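Local coordinates for protein adenylyl-sulfate kinase 1, chloroplastic (Arabidopsis thaliana, PDB 3UIE) that transfers a phosphate from ATP to the 3'-hydroxyl of adenosine 5'-phosphosulfate, making the activated sulfate 3'-phosphoadenylyl sulfate in the plant chloroplast, at residues T40-L49 with P181-L192; G53-G61 with F93-L104. All coordinates share one frame; numbering follows the deposited sequence. Where two conformers were deposited one is given.

Overall arrangement
Contact 1 packs the helix that follows the P-loop against the C-terminal helix, beside the ATP analogue; contact 2 pairs two parallel strands of the central sheet, whose C-terminal ends face adenosine-5'-phosphosulfate. Their centres are about 13 Å apart. Helix 38-51 joins them: it runs into strand 56-60 through a short turn, where Leu49 O and Lys54 N are 2.9 Å apart, a probable hydrogen bond, and it packs on that strand, Ala42 O lying 3.5 Å from Ile58 CD1. The bound magnesium ion lies about 4 Å from the side chain of Asp60 in contact 2 and about 7 Å from that of Thr40 in contact 1. Both contacts also touch the second subunit.

Contact 1: residues T40-L49 with P181-L192; sequences TLACALNQML and PIEMAEKVVGYL. With ANP (phosphoaminophosphonic acid-adenylate ester), chain E.
Thr40 and Pro181 meet beside the flat adenine of the bound ATP analogue, ANP. Pro181 stands over one face with its CD 3.4 Å above ANP N6; on the same side, Thr40 CG2 lies 3.6 Å from ANP N7. Met184 reaches the amino nitrogen from beyond the ring, its CE 3.2 Å from ANP N6. The Thr40 methyl is wedged tightly between the two helices, with CG2 3.5 Å from Pro181 CG. The Thr40 chi1 of -63° puts OG1 beside the backbone N, and both donate to one α-phosphate oxygen, Thr40 OG1 standing 2.8 Å from ANP O2A. Thr40, an ATP-binding residue, follows the P-loop of this P-loop kinase fold at the start of helix 38-51, which crosses the C-terminal helix at -61°, axes 8.4 Å apart. Small residues allow the close approach: the methyls of Ala44 and Ala185 touch, and Ala185 CB rests on the backbone of Leu45. Leu45 CD1 fits between Val188 and Val189, and nearer the nucleotide Leu41 CD1 lies against Met184 CB; Leu41 and Met184 also pack on Leu173 of the sheet's edge strand. Toward the more exposed side Met48 is a knob in the hole formed by Ile182, Ala185, Glu186 and Val189. Its chain bends at chi3 (-61°), which lays SD on Val189 CG2 at 3.6 Å and turns CE onto Ala185 CB at 3.7 Å. Replacing Met48 by an alanine removes everything beyond CB and would probably leave this hole unfilled and Glu186 CG less covered. Leu49 slides past Val189 in the opposite direction, with Leu192 next along the seam.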
loop_
_atom_site.group_PDB
_atom_site.type_symbol
_atom_site.label_atom_id
_atom_site.label_comp_id
_atom_site.label_asym_id
_atom_site.label_seq_id
_atom_site.Cartn_x
_atom_site.Cartn_y
_atom_site.Cartn_z
ATOM N N THR A 40 5.236 -16.605 -10.720
ATOM C CA THR A 40 5.269 -16.768 -12.161
ATOM C C THR A 40 3.910 -16.412 -12.768
ATOM O O THR A 40 3.823 -15.718 -13.791
ATOM C CB THR A 40 5.669 -18.184 -12.531
ATOM O OG1 THR A 40 7.003 -18.421 -12.058
ATOM C CG2 THR A 40 5.619 -18.352 -14.026
ATOM N N LEU A 41 2.853 -16.892 -12.130
ATOM C CA LEU A 41 1.496 -16.537 -12.531
ATOM C C LEU A 41 1.239 -15.031 -12.349
ATOM O O LEU A 41 0.673 -14.376 -13.228
ATOM C CB LEU A 41 0.475 -17.337 -11.732
ATOM C CG LEU A 41 -0.937 -16.790 -11.973
ATOM C CD1 LEU A 41 -1.406 -17.109 -13.387
ATOM C CD2 LEU A 41 -1.905 -17.299 -10.932
ATOM N N ALA A 42 1.647 -14.480 -11.212
ATOM C CA ALA A 42 1.443 -13.046 -10.988
ATOM C C ALA A 42 2.076 -12.189 -12.093
ATOM O O ALA A 42 1.467 -11.245 -12.570
ATOM C CB ALA A 42 1.954 -12.622 -9.607
ATOM N N CYS A 43 3.300 -12.519 -12.475
ATOM C CA CYS A 43 3.978 -11.796 -13.544
ATOM C C CYS A 43 3.232 -11.939 -14.862
ATOM O O CYS A 43 2.946 -10.946 -15.524
ATOM C CB CYS A 43 5.432 -12.264 -13.696
ATOM S SG CYS A 43 6.535 -11.777 -12.336
ATOM N N ALA A 44 2.911 -13.176 -15.247
ATOM C CA ALA A 44 2.218 -13.410 -16.513
ATOM C C ALA A 44 0.921 -12.601 -16.564
ATOM O O ALA A 44 0.608 -11.980 -17.580
ATOM C CB ALA A 44 1.931 -14.911 -16.721
ATOM N N LEU A 45 0.179 -12.607 -15.461
ATOM C CA LEU A 45 -1.072 -11.865 -15.365
ATOM C C LEU A 45 -0.849 -10.359 -15.531
ATOM O O LEU A 45 -1.549 -9.689 -16.293
ATOM C CB LEU A 45 -1.753 -12.171 -14.022
ATOM C CG LEU A 45 -3.058 -11.480 -13.656
ATOM C CD1 LEU A 45 -4.125 -11.716 -14.730
ATOM C CD2 LEU A 45 -3.539 -11.998 -12.300
ATOM N N ASN A 46 0.142 -9.832 -14.822
ATOM C CA ASN A 46 0.463 -8.411 -14.882
ATOM C C ASN A 46 0.832 -8.026 -16.312
ATOM O O ASN A 46 0.368 -7.020 -16.833
ATOM C CB ASN A 46 1.628 -8.142 -13.938
ATOM C CG ASN A 46 1.923 -6.654 -13.748
ATOM O OD1 ASN A 46 1.157 -5.793 -14.157
ATOM N ND2 ASN A 46 3.040 -6.369 -13.116
ATOM N N GLN A 47 1.644 -8.854 -16.957
ATOM C CA GLN A 47 2.068 -8.557 -18.316
ATOM C C GLN A 47 0.866 -8.475 -19.254
ATOM O O GLN A 47 0.769 -7.579 -20.090
ATOM C CB GLN A 47 3.028 -9.639 -18.804
ATOM C CG GLN A 47 3.329 -9.548 -20.274
ATOM C CD GLN A 47 4.365 -8.492 -20.582
ATOM O OE1 GLN A 47 4.856 -7.804 -19.685
ATOM N NE2 GLN A 47 4.711 -8.360 -21.859
ATOM N N MET A 48 -0.045 -9.431 -19.104
ATOM C CA MET A 48 -1.208 -9.547 -19.977
ATOM C C MET A 48 -2.174 -8.381 -19.741
ATOM O O MET A 48 -2.713 -7.801 -20.689
ATOM C CB MET A 48 -1.899 -10.890 -19.712
ATOM C CG MET A 48 -3.049 -11.232 -20.630
ATOM S SD MET A 48 -3.555 -12.964 -20.344
ATOM C CE MET A 48 -2.049 -13.807 -20.783
ATOM N N LEU A 49 -2.383 -8.022 -18.478
ATOM C CA LEU A 49 -3.295 -6.929 -18.163
ATOM C C LEU A 49 -2.710 -5.592 -18.605
ATOM O O LEU A 49 -3.414 -4.741 -19.141
ATOM C CB LEU A 49 -3.605 -6.898 -16.667
ATOM C CG LEU A 49 -4.536 -8.027 -16.225
ATOM C CD1 LEU A 49 -4.564 -8.127 -14.708
ATOM C CD2 LEU A 49 -5.939 -7.833 -16.797
ATOM N N PRO A 181 2.135 -20.780 -17.694
ATOM C CA PRO A 181 1.784 -19.542 -16.991
ATOM C C PRO A 181 0.915 -18.637 -17.866
ATOM O O PRO A 181 -0.007 -18.004 -17.369
ATOM C CB PRO A 181 3.141 -18.904 -16.732
ATOM C CG PRO A 181 4.092 -20.063 -16.648
ATOM C CD PRO A 181 3.583 -21.049 -17.667
ATOM N N ILE A 182 1.198 -18.577 -19.163
ATOM C CA ILE A 182 0.387 -17.739 -20.045
ATOM C C ILE A 182 -1.046 -18.254 -20.139
ATOM O O ILE A 182 -1.996 -17.472 -20.066
ATOM C CB ILE A 182 1.001 -17.601 -21.457
ATOM C CG1 ILE A 182 2.265 -16.737 -21.403
ATOM C CG2 ILE A 182 0.019 -16.937 -22.399
ATOM C CD1 ILE A 182 2.949 -16.597 -22.760
ATOM N N GLU A 183 -1.218 -19.563 -20.297
ATOM C CA GLU A 183 -2.573 -20.082 -20.374
ATOM C C GLU A 183 -3.279 -19.817 -19.061
ATOM O O GLU A 183 -4.450 -19.447 -19.050
ATOM C CB GLU A 183 -2.635 -21.573 -20.731
ATOM C CG GLU A 183 -4.068 -22.101 -20.737
ATOM C CD GLU A 183 -4.238 -23.415 -21.487
ATOM O OE1 GLU A 183 -3.236 -24.124 -21.726
ATOM O OE2 GLU A 183 -5.393 -23.718 -21.852
ATOM N N MET A 184 -2.569 -19.984 -17.950
ATOM C CA MET A 184 -3.201 -19.720 -16.653
ATOM C C MET A 184 -3.602 -18.259 -16.481
ATOM O O MET A 184 -4.672 -17.972 -15.944
ATOM C CB MET A 184 -2.319 -20.178 -15.499
ATOM C CG MET A 184 -2.235 -21.692 -15.391
ATOM S SD MET A 184 -1.325 -22.218 -13.931
ATOM C CE MET A 184 0.200 -21.382 -14.142
ATOM N N ALA A 185 -2.746 -17.334 -16.916
ATOM C CA ALA A 185 -3.099 -15.922 -16.857
ATOM C C ALA A 185 -4.303 -15.643 -17.748
ATOM O O ALA A 185 -5.154 -14.821 -17.408
ATOM C CB ALA A 185 -1.892 -15.030 -17.246
ATOM N N GLU A 186 -4.397 -16.334 -18.878
ATOM C CA GLU A 186 -5.536 -16.129 -19.768
ATOM C C GLU A 186 -6.833 -16.487 -19.049
ATOM O O GLU A 186 -7.834 -15.795 -19.206
ATOM C CB GLU A 186 -5.414 -16.935 -21.059
ATOM C CG GLU A 186 -4.412 -16.364 -22.046
ATOM C CD GLU A 186 -4.154 -17.304 -23.218
ATOM O OE1 GLU A 186 -4.919 -18.278 -23.392
ATOM O OE2 GLU A 186 -3.181 -17.079 -23.958
ATOM N N LYS A 187 -6.802 -17.558 -18.257
ATOM C CA LYS A 187 -7.990 -18.001 -17.529
ATOM C C LYS A 187 -8.392 -16.962 -16.478
ATOM O O LYS A 187 -9.577 -16.669 -16.309
ATOM C CB LYS A 187 -7.758 -19.367 -16.872
ATOM C CG LYS A 187 -7.516 -20.495 -17.851
ATOM C CD LYS A 187 -7.305 -21.817 -17.119
ATOM C CE LYS A 187 -7.169 -22.977 -18.095
ATOM N NZ LYS A 187 -8.449 -23.204 -18.831
ATOM N N VAL A 188 -7.409 -16.399 -15.775
ATOM C CA VAL A 188 -7.679 -15.339 -14.816
ATOM C C VAL A 188 -8.198 -14.093 -15.519
ATOM O O VAL A 188 -9.145 -13.483 -15.063
ATOM C CB VAL A 188 -6.446 -15.007 -13.941
ATOM C CG1 VAL A 188 -6.763 -13.875 -12.982
ATOM C CG2 VAL A 188 -6.028 -16.263 -13.175
ATOM N N VAL A 189 -7.599 -13.723 -16.642
ATOM C CA VAL A 189 -8.029 -12.496 -17.313
ATOM C C VAL A 189 -9.454 -12.662 -17.834
ATOM O O VAL A 189 -10.284 -11.763 -17.708
ATOM C CB VAL A 189 -7.084 -12.114 -18.474
ATOM C CG1 VAL A 189 -7.748 -11.084 -19.392
ATOM C CG2 VAL A 189 -5.769 -11.555 -17.923
ATOM N N GLY A 190 -9.735 -13.826 -18.411
ATOM C CA GLY A 190 -11.079 -14.118 -18.883
ATOM C C GLY A 190 -12.097 -14.006 -17.769
ATOM O O GLY A 190 -13.189 -13.490 -17.964
ATOM N N TYR A 191 -11.740 -14.496 -16.591
ATOM C CA TYR A 191 -12.620 -14.420 -15.435
ATOM C C TYR A 191 -12.852 -12.957 -15.032
ATOM O O TYR A 191 -13.996 -12.535 -14.823
ATOM C CB TYR A 191 -12.042 -15.239 -14.277
ATOM C CG TYR A 191 -12.816 -15.149 -12.982
ATOM C CD1 TYR A 191 -13.724 -16.154 -12.610
ATOM C CD2 TYR A 191 -12.625 -14.078 -12.118
ATOM C CE1 TYR A 191 -14.430 -16.067 -11.408
ATOM C CE2 TYR A 191 -13.322 -13.983 -10.930
ATOM C CZ TYR A 191 -14.215 -14.968 -10.578
ATOM O OH TYR A 191 -14.880 -14.837 -9.384
ATOM N N LEU A 192 -11.771 -12.183 -14.944
ATOM C CA LEU A 192 -11.886 -10.770 -14.566
ATOM C C LEU A 192 -12.714 -10.021 -15.604
ATOM O O LEU A 192 -13.544 -9.175 -15.265
ATOM C CB LEU A 192 -10.502 -10.126 -14.436
ATOM C CG LEU A 192 -9.644 -10.713 -13.309
ATOM C CD1 LEU A 192 -8.213 -10.178 -13.346
ATOM C CD2 LEU A 192 -10.301 -10.486 -11.939
HETATM P PG ANP E . 7.581 -19.053 -3.435
HETATM O O1G ANP E . 8.785 -19.723 -2.598
HETATM O O2G ANP E . 8.052 -17.630 -3.753
HETATM O O3G ANP E . 6.322 -19.053 -2.601
HETATM P PB ANP E . 6.196 -19.511 -5.983
HETATM O O1B ANP E . 6.298 -18.001 -6.399
HETATM O O2B ANP E . 4.796 -20.098 -5.678
HETATM N N3B ANP E . 7.479 -19.861 -4.913
HETATM P PA ANP E . 7.553 -19.537 -8.560
HETATM O O1A ANP E . 8.818 -18.868 -8.151
HETATM O O2A ANP E . 6.635 -18.655 -9.342
HETATM O O3A ANP E . 6.906 -20.169 -7.277
HETATM O "O5'" ANP E . 7.852 -20.821 -9.428
HETATM C "C5'" ANP E . 8.695 -21.835 -8.999
HETATM C "C4'" ANP E . 9.318 -22.566 -10.049
HETATM O "O4'" ANP E . 8.320 -23.329 -10.795
HETATM C "C3'" ANP E . 9.909 -21.592 -10.974
HETATM O "O3'" ANP E . 11.256 -21.930 -11.226
HETATM C "C2'" ANP E . 9.119 -21.656 -12.195
HETATM O "O2'" ANP E . 9.934 -21.697 -13.334
HETATM C "C1'" ANP E . 8.342 -22.915 -12.113
HETATM N N9 ANP E . 6.990 -22.697 -12.645
HETATM C C8 ANP E . 6.225 -21.637 -12.349
HETATM N N7 ANP E . 5.080 -21.771 -13.003
HETATM C C5 ANP E . 5.119 -22.910 -13.721
HETATM C C6 ANP E . 4.208 -23.517 -14.573
HETATM N N6 ANP E . 2.921 -22.885 -14.827
HETATM N N1 ANP E . 4.549 -24.679 -15.150
HETATM C C2 ANP E . 5.747 -25.244 -14.905
HETATM N N3 ANP E . 6.642 -24.687 -14.099
HETATM C C4 ANP E . 6.350 -23.514 -13.494
#

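Contact 2: residues G53-G61 with F93-L104; sequences GKLCYILDG and FADAGIICIASL. With ADX (adenosine-5'-phosphosulfate), chain D.
Tyr57 and Phe93 lie in nearly parallel planes (5°) but are slid apart until they barely overlap, Tyr57 CD2 being 3.8 Å from Phe93 CZ. The Tyr57 ring reaches across to the end of helix 76-95 because chi1 (-167°) turns CG away from the backbone N. Leu59 adds its CD2 at the edge of the tyrosine ring and sets CD1 3.6 Å from Cys100 SG, while Ile98 CG2 packs against Tyr57 CB. The other face of the sheet carries Cys56, Ile58, Ile99 and Ile101; there Ile101 CD1 spans Cys56 CB and Ile58 CG1, and helix 38-51 packs on Cys56. The two strands are consecutive in the sheet, joined through helix 76-95 as a beta-alpha-beta crossover of the P-loop kinase fold, and Gly97 ends that helix in a Schellman motif before strand 99-103 begins. Six backbone hydrogen bonds make the parallel ladder, passing back and forth from the Ile99 N-Leu55 O bond at one end to the Gly61 N-Ser103 O bond (2.9 Å, 174° at the hydrogen) at the other. The hydroxyl of Tyr57 bonds Asp95 of the second subunit, and the two Phe93 rings of the dimer stack, so the apolar centre continues across the interface. At the C-terminal end of the strands the contact turns polar: Asp60 OD1 bonds Ser39 OG of the P-loop, and OD2 caps the following helix through a weak bond to Asp62 N. Just beyond, Leu104 CA stands 3.4 Å from ADX O2A and Gly61 CA 3.6 Å from ADX O1A. Gly61, with no side chain, lies against the substrate phosphate, consistent with the close fit there, while the ladder places Asp60 and the bonds to Ser39 and, weakly, Asp62 N orient its carboxylate, about 4 Å from the magnesium ion.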
loop_
_atom_site.group_PDB
_atom_site.type_symbol
_atom_site.label_atom_id
_atom_site.label_comp_id
_atom_site.label_asym_id
_atom_site.label_seq_id
_atom_site.Cartn_x
_atom_site.Cartn_y
_atom_site.Cartn_z
ATOM N N GLY A 53 -3.943 -2.449 -21.307
ATOM C CA GLY A 53 -4.066 -1.092 -20.796
ATOM C C GLY A 53 -4.621 -1.020 -19.384
ATOM O O GLY A 53 -5.142 0.007 -18.962
ATOM N N LYS A 54 -4.511 -2.112 -18.637
ATOM C CA LYS A 54 -5.000 -2.103 -17.255
ATOM C C LYS A 54 -3.828 -1.996 -16.271
ATOM O O LYS A 54 -2.763 -2.573 -16.494
ATOM C CB LYS A 54 -5.832 -3.352 -16.970
ATOM C CG LYS A 54 -6.900 -3.623 -18.036
ATOM C CD LYS A 54 -7.916 -2.491 -18.093
ATOM C CE LYS A 54 -8.670 -2.478 -19.407
ATOM N NZ LYS A 54 -9.599 -1.313 -19.505
ATOM N N LEU A 55 -4.042 -1.283 -15.173
ATOM C CA LEU A 55 -2.983 -1.037 -14.204
ATOM C C LEU A 55 -3.069 -2.018 -13.054
ATOM O O LEU A 55 -4.073 -2.047 -12.327
ATOM C CB LEU A 55 -3.076 0.392 -13.668
ATOM C CG LEU A 55 -2.011 0.817 -12.658
ATOM C CD1 LEU A 55 -0.620 0.658 -13.249
ATOM C CD2 LEU A 55 -2.255 2.268 -12.216
ATOM N N CYS A 56 -2.019 -2.824 -12.902
ATOM C CA CYS A 56 -1.915 -3.829 -11.842
ATOM C C CYS A 56 -0.702 -3.526 -10.986
ATOM O O CYS A 56 0.215 -2.845 -11.426
ATOM C CB CYS A 56 -1.714 -5.232 -12.421
ATOM S SG CYS A 56 -3.033 -5.798 -13.454
ATOM N N TYR A 57 -0.681 -4.056 -9.775
ATOM C CA TYR A 57 0.522 -3.958 -8.955
ATOM C C TYR A 57 0.641 -5.232 -8.125
ATOM O O TYR A 57 -0.319 -5.636 -7.487
ATOM C CB TYR A 57 0.481 -2.732 -8.047
ATOM C CG TYR A 57 1.851 -2.496 -7.461
ATOM C CD1 TYR A 57 2.880 -1.979 -8.246
ATOM C CD2 TYR A 57 2.131 -2.847 -6.149
ATOM C CE1 TYR A 57 4.157 -1.794 -7.716
ATOM C CE2 TYR A 57 3.391 -2.677 -5.617
ATOM C CZ TYR A 57 4.396 -2.144 -6.400
ATOM O OH TYR A 57 5.647 -1.979 -5.859
ATOM N N ILE A 58 1.828 -5.838 -8.113
ATOM C CA ILE A 58 2.042 -7.104 -7.418
ATOM C C ILE A 58 2.635 -6.895 -6.033
ATOM O O ILE A 58 3.675 -6.260 -5.892
ATOM C CB ILE A 58 3.001 -8.018 -8.222
ATOM C CG1 ILE A 58 2.404 -8.349 -9.590
ATOM C CG2 ILE A 58 3.298 -9.324 -7.459
ATOM C CD1 ILE A 58 3.372 -9.096 -10.515
ATOM N N LEU A 59 1.956 -7.413 -5.016
ATOM C CA LEU A 59 2.514 -7.501 -3.678
ATOM C C LEU A 59 3.013 -8.921 -3.458
ATOM O O LEU A 59 2.237 -9.814 -3.125
ATOM C CB LEU A 59 1.449 -7.173 -2.624
ATOM C CG LEU A 59 0.807 -5.792 -2.709
ATOM C CD1 LEU A 59 -0.273 -5.624 -1.632
ATOM C CD2 LEU A 59 1.886 -4.710 -2.595
ATOM N N ASP A 60 4.311 -9.127 -3.624
ATOM C CA ASP A 60 4.877 -10.460 -3.485
ATOM C C ASP A 60 5.465 -10.660 -2.098
ATOM O O ASP A 60 6.196 -9.803 -1.577
ATOM C CB ASP A 60 5.939 -10.687 -4.550
ATOM C CG ASP A 60 6.448 -12.117 -4.556
ATOM O OD1 ASP A 60 5.777 -12.970 -5.163
ATOM O OD2 ASP A 60 7.499 -12.375 -3.945
ATOM N N GLY A 61 5.134 -11.792 -1.488
ATOM C CA GLY A 61 5.568 -12.071 -0.133
ATOM C C GLY A 61 7.047 -11.835 0.070
ATOM O O GLY A 61 7.452 -11.190 1.030
ATOM N N PHE A 93 -4.772 -0.586 -2.208
ATOM C CA PHE A 93 -4.576 -0.568 -3.656
ATOM C C PHE A 93 -5.879 -0.729 -4.432
ATOM O O PHE A 93 -6.096 -0.065 -5.453
ATOM C CB PHE A 93 -3.567 -1.630 -4.101
ATOM C CG PHE A 93 -2.139 -1.155 -4.043
ATOM C CD1 PHE A 93 -1.566 -0.511 -5.126
ATOM C CD2 PHE A 93 -1.381 -1.333 -2.902
ATOM C CE1 PHE A 93 -0.252 -0.066 -5.078
ATOM C CE2 PHE A 93 -0.057 -0.895 -2.850
ATOM C CZ PHE A 93 0.503 -0.263 -3.944
ATOM N N ALA A 94 -6.725 -1.645 -3.976
ATOM C CA ALA A 94 -8.038 -1.821 -4.581
ATOM C C ALA A 94 -8.843 -0.528 -4.481
ATOM O O ALA A 94 -9.557 -0.151 -5.416
ATOM C CB ALA A 94 -8.789 -2.986 -3.883
ATOM N N ASP A 95 -8.735 0.160 -3.345
ATOM C CA ASP A 95 -9.488 1.391 -3.150
ATOM C C ASP A 95 -8.958 2.491 -4.087
ATOM O O ASP A 95 -9.708 3.372 -4.516
ATOM C CB ASP A 95 -9.448 1.825 -1.676
ATOM C CG ASP A 95 -10.351 3.009 -1.389
ATOM O OD1 ASP A 95 -11.513 2.986 -1.841
ATOM O OD2 ASP A 95 -9.895 3.952 -0.709
ATOM N N ALA A 96 -7.684 2.392 -4.450
ATOM C CA ALA A 96 -7.065 3.324 -5.395
ATOM C C ALA A 96 -7.451 3.013 -6.835
ATOM O O ALA A 96 -7.054 3.741 -7.748
ATOM C CB ALA A 96 -5.561 3.282 -5.249
ATOM N N GLY A 97 -8.176 1.911 -7.037
ATOM C CA GLY A 97 -8.655 1.509 -8.351
ATOM C C GLY A 97 -7.751 0.512 -9.067
ATOM O O GLY A 97 -7.968 0.188 -10.233
ATOM N N ILE A 98 -6.722 0.043 -8.368
ATOM C CA ILE A 98 -5.698 -0.830 -8.934
ATOM C C ILE A 98 -6.125 -2.295 -8.834
ATOM O O ILE A 98 -6.779 -2.675 -7.875
ATOM C CB ILE A 98 -4.385 -0.672 -8.130
ATOM C CG1 ILE A 98 -3.936 0.791 -8.113
ATOM C CG2 ILE A 98 -3.307 -1.586 -8.669
ATOM C CD1 ILE A 98 -3.615 1.324 -9.457
ATOM N N ILE A 99 -5.750 -3.102 -9.827
ATOM C CA ILE A 99 -5.881 -4.552 -9.739
ATOM C C ILE A 99 -4.661 -5.037 -8.983
ATOM O O ILE A 99 -3.555 -5.101 -9.523
ATOM C CB ILE A 99 -5.958 -5.195 -11.135
ATOM C CG1 ILE A 99 -7.217 -4.692 -11.855
ATOM C CG2 ILE A 99 -5.974 -6.749 -11.037
ATOM C CD1 ILE A 99 -7.200 -4.861 -13.369
ATOM N N CYS A 100 -4.859 -5.338 -7.706
ATOM C CA CYS A 100 -3.741 -5.684 -6.836
ATOM C C CYS A 100 -3.570 -7.193 -6.763
ATOM O O CYS A 100 -4.487 -7.898 -6.346
ATOM C CB CYS A 100 -3.987 -5.119 -5.426
ATOM S SG CYS A 100 -2.590 -5.362 -4.312
ATOM N N ILE A 101 -2.402 -7.686 -7.180
ATOM C CA ILE A 101 -2.141 -9.117 -7.180
ATOM C C ILE A 101 -1.247 -9.458 -5.998
ATOM O O ILE A 101 -0.105 -9.022 -5.945
ATOM C CB ILE A 101 -1.424 -9.537 -8.471
ATOM C CG1 ILE A 101 -2.246 -9.105 -9.695
ATOM C CG2 ILE A 101 -1.156 -11.066 -8.468
ATOM C CD1 ILE A 101 -1.446 -9.119 -10.991
ATOM N N ALA A 102 -1.781 -10.196 -5.031
ATOM C CA ALA A 102 -0.990 -10.574 -3.871
ATOM C C ALA A 102 -0.512 -12.000 -4.043
ATOM O O ALA A 102 -1.308 -12.904 -4.264
ATOM C CB ALA A 102 -1.810 -10.422 -2.587
ATOM N N SER A 103 0.793 -12.202 -3.959
ATOM C CA SER A 103 1.388 -13.521 -4.187
ATOM C C SER A 103 2.197 -13.942 -2.968
ATOM O O SER A 103 3.364 -13.598 -2.866
ATOM C CB SER A 103 2.286 -13.471 -5.430
ATOM O OG SER A 103 3.070 -14.650 -5.589
ATOM N N LEU A 104 1.562 -14.644 -2.039
ATOM C CA LEU A 104 2.166 -15.020 -0.767
ATOM C C LEU A 104 1.754 -16.453 -0.512
ATOM O O LEU A 104 0.647 -16.844 -0.883
ATOM C CB LEU A 104 1.552 -14.187 0.356
ATOM C CG LEU A 104 2.077 -12.896 0.960
ATOM C CD1 LEU A 104 1.981 -11.739 -0.021
ATOM C CD2 LEU A 104 1.252 -12.607 2.205
HETATM S SB ADX D . 3.931 -16.502 4.270
HETATM O O1B ADX D . 4.214 -15.603 5.353
HETATM O O2B ADX D . 3.633 -17.840 4.831
HETATM O O3B ADX D . 2.759 -16.061 3.488
HETATM P PA ADX D . 5.660 -15.607 2.287
HETATM O O1A ADX D . 5.522 -14.197 2.798
HETATM O O2A ADX D . 5.019 -15.784 0.919
HETATM O O3A ADX D . 5.129 -16.656 3.365
HETATM O "O5'" ADX D . 7.205 -15.906 2.185
HETATM C "C5'" ADX D . 7.643 -17.037 1.495
HETATM C "C4'" ADX D . 8.988 -16.979 0.987
HETATM O "O4'" ADX D . 9.900 -16.915 2.078
HETATM C "C3'" ADX D . 9.273 -18.229 0.236
HETATM O "O3'" ADX D . 9.662 -17.890 -1.059
HETATM C "C2'" ADX D . 10.396 -18.813 0.847
HETATM O "O2'" ADX D . 11.427 -18.685 -0.073
HETATM C "C1'" ADX D . 10.772 -18.003 2.024
HETATM N N9 ADX D . 10.813 -18.781 3.233
HETATM C C8 ADX D . 11.791 -18.742 4.168
HETATM N N7 ADX D . 11.446 -19.544 5.191
HETATM C C5 ADX D . 10.248 -20.094 4.904
HETATM C C6 ADX D . 9.400 -21.000 5.571
HETATM N N6 ADX D . 9.770 -21.511 6.853
HETATM N N1 ADX D . 8.231 -21.380 4.996
HETATM C C2 ADX D . 7.875 -20.892 3.796
HETATM N N3 ADX D . 8.667 -20.020 3.130
HETATM C C4 ADX D . 9.842 -19.606 3.654
#